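Local atomic coordinates of geobacter metallireducens SMUG1 (Geobacter metallireducens, PDB entry 5H9I), a protein that belongs to the uracil-DNA glycosylase superfamily and is built around a central parallel beta-sheet flanked by helices. Residues G88-P93 with K100-F105. Residues are numbered along the deposited sequence; the frame is centred on the assembly and turned at random.
With BME (beta-mercaptoethanol), chain F.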
loop_
_atom_site.group_PDB
_atom_site.type_symbol
_atom_site.label_atom_id
_atom_site.label_comp_id
_atom_site.label_asym_id
_atom_site.label_seq_id
_atom_site.Cartn_x
_atom_site.Cartn_y
_atom_site.Cartn_z
ATOM N N GLY A 88 -15.467 -2.685 8.312
ATOM C CA GLY A 88 -15.388 -3.915 9.081
ATOM C C GLY A 88 -14.639 -3.764 10.394
ATOM O O GLY A 88 -14.344 -2.654 10.796
ATOM N N THR A 89 -14.355 -4.891 10.957
ATOM C CA THR A 89 -13.679 -5.047 12.304
ATOM C C THR A 89 -12.234 -4.729 12.217
ATOM O O THR A 89 -11.499 -5.323 11.470
ATOM C CB THR A 89 -13.887 -6.430 12.886
ATOM O OG1 THR A 89 -15.305 -6.588 13.036
ATOM C CG2 THR A 89 -13.188 -6.621 14.264
ATOM N N VAL A 90 -11.815 -3.755 13.024
ATOM C CA VAL A 90 -10.418 -3.387 13.152
ATOM C C VAL A 90 -10.123 -3.302 14.672
ATOM O O VAL A 90 -10.767 -2.481 15.338
ATOM C CB VAL A 90 -10.129 -2.025 12.511
ATOM C CG1 VAL A 90 -8.643 -1.643 12.690
ATOM C CG2 VAL A 90 -10.592 -1.980 11.010
ATOM N N THR A 91 -9.183 -4.106 15.055
ATOM C CA THR A 91 -8.773 -4.078 16.476
ATOM C C THR A 91 -7.539 -3.226 16.660
ATOM O O THR A 91 -6.876 -2.868 15.725
ATOM C CB THR A 91 -8.529 -5.499 16.984
ATOM O OG1 THR A 91 -7.554 -6.245 16.261
ATOM C CG2 THR A 91 -9.798 -6.274 16.968
ATOM N N ARG A 92 -7.102 -2.982 17.908
ATOM C CA ARG A 92 -5.948 -2.127 18.110
ATOM C C ARG A 92 -4.670 -2.908 18.151
ATOM O O ARG A 92 -4.573 -4.000 18.770
ATOM C CB ARG A 92 -6.149 -1.246 19.394
ATOM C CG ARG A 92 -7.348 -0.370 19.356
ATOM C CD ARG A 92 -7.619 0.369 20.681
ATOM N NE ARG A 92 -8.865 1.092 20.493
ATOM C CZ ARG A 92 -8.955 2.283 19.927
ATOM N NH1 ARG A 92 -7.916 3.029 19.696
ATOM N NH2 ARG A 92 -10.152 2.763 19.748
ATOM N N PRO A 93 -3.595 -2.371 17.556
ATOM C CA PRO A 93 -2.335 -3.090 17.548
ATOM C C PRO A 93 -1.744 -3.221 19.008
ATOM O O PRO A 93 -1.867 -2.263 19.788
ATOM C CB PRO A 93 -1.388 -2.216 16.718
ATOM C CG PRO A 93 -2.006 -0.854 16.756
ATOM C CD PRO A 93 -3.489 -1.028 16.940
ATOM N N LYS A 100 -1.220 7.889 18.003
ATOM C CA LYS A 100 -1.447 7.134 16.687
ATOM C C LYS A 100 -2.434 6.034 16.939
ATOM O O LYS A 100 -2.151 4.859 16.698
ATOM C CB LYS A 100 -0.146 6.679 16.136
ATOM C CG LYS A 100 0.832 7.759 15.782
ATOM C CD LYS A 100 0.383 8.592 14.603
ATOM C CE LYS A 100 1.324 9.712 14.180
ATOM N NZ LYS A 100 2.598 9.215 13.682
ATOM N N ARG A 101 -3.533 6.320 17.551
ATOM C CA ARG A 101 -4.541 5.378 17.882
ATOM C C ARG A 101 -5.231 4.812 16.598
ATOM O O ARG A 101 -5.370 5.534 15.631
ATOM C CB ARG A 101 -5.596 6.046 18.696
ATOM C CG ARG A 101 -5.060 6.487 20.081
ATOM C CD ARG A 101 -6.153 7.269 20.766
ATOM N NE ARG A 101 -7.330 6.442 21.069
ATOM C CZ ARG A 101 -8.573 6.615 20.579
ATOM N NH1 ARG A 101 -8.849 7.590 19.715
ATOM N NH2 ARG A 101 -9.547 5.811 20.978
ATOM N N VAL A 102 -5.603 3.573 16.710
ATOM C CA VAL A 102 -6.300 2.850 15.645
ATOM C C VAL A 102 -7.770 2.762 16.020
ATOM O O VAL A 102 -8.165 1.856 16.763
ATOM C CB VAL A 102 -5.669 1.516 15.349
ATOM C CG1 VAL A 102 -6.435 0.728 14.304
ATOM C CG2 VAL A 102 -4.238 1.661 14.939
ATOM N N ASP A 103 -8.534 3.769 15.570
ATOM C CA ASP A 103 -9.966 3.784 15.741
ATOM C C ASP A 103 -10.749 3.054 14.600
ATOM O O ASP A 103 -11.958 2.902 14.625
ATOM C CB ASP A 103 -10.496 5.177 15.903
ATOM C CG ASP A 103 -9.966 5.868 17.164
ATOM O OD1 ASP A 103 -9.606 5.109 18.094
ATOM O OD2 ASP A 103 -9.801 7.092 17.176
ATOM N N GLY A 104 -10.009 2.602 13.606
ATOM C CA GLY A 104 -10.642 1.873 12.501
ATOM C C GLY A 104 -11.574 2.748 11.696
ATOM O O GLY A 104 -11.268 3.891 11.415
ATOM N N PHE A 105 -12.710 2.176 11.356
ATOM C CA PHE A 105 -13.714 2.889 10.585
ATOM C C PHE A 105 -14.413 4.038 11.323
ATOM O O PHE A 105 -15.115 4.808 10.716
ATOM C CB PHE A 105 -14.617 1.904 9.910
ATOM C CG PHE A 105 -13.908 1.140 8.789
ATOM C CD1 PHE A 105 -13.221 -0.011 9.030
ATOM C CD2 PHE A 105 -13.919 1.661 7.551
ATOM C CE1 PHE A 105 -12.527 -0.695 8.000
ATOM C CE2 PHE A 105 -13.200 1.019 6.503
ATOM C CZ PHE A 105 -12.545 -0.145 6.761
HETATM C C1 BME F . -14.183 0.143 13.620
HETATM C C2 BME F . -13.879 -0.684 14.851
HETATM O O1 BME F . -13.544 -0.450 12.518
HETATM S S2 BME F . -14.000 -2.376 14.590
HETATM O O HOH W 1 -10.261 0.028 16.672
#
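Arg92 has CG anti to its carbonyl carbon (chi1 -59°) and runs extended to NE, where chi4 of -84° turns CZ out of that line; its guanidinium faces the carboxylate of Asp103 end-on. Both terminal nitrogens of Arg92 form salt-bridge hydrogen bonds to the same oxygen from opposite faces of the carboxylate plane: NH2 lies 2.9 Å from Asp103 OD1 and NH1 lies 3.1 Å from it. The second carboxylate oxygen, Asp103 OD2, makes a salt bridge with Arg101 NH1 at 2.8 Å, completing an Arg92-Asp103-Arg101 network. With both arginines on one carboxylate, Arg92 NH2 and Arg101 NH2 come to 3.3 Å, the guanidinium planes 19° apart. The repulsion expected between these like charges is probably eased by Asp103 and by Glu96, which forms a salt bridge with Arg92 NH1. Val102 O sits over one face of the Arg92 guanidinium and accepts from a water that also donates to Val90 O.

The two runs belong to one long loop between helix 77-84 and helix 112-125, at the surface of this glycosylase-superfamily fold; they pass in nearly opposite directions without direct backbone hydrogen bonds between them. Away from the guanidiniums, Val90 CG1 meets Val102 CG1 at 3.6 Å, the side chains crossing at about a right angle, while Pro93 CD presses tightly on Val102 CG2, 3.4 Å away. Tyr36 touches all three residues. Val90 CG2 lies 3.8 Å from Phe105 CE1. A beta-mercaptoethanol, probably from the crystallisation liquor, lies against Val90 and bridges the two backbones: its O1 accepts from Phe105 N at 3.0 Å and donates to Gly88 O.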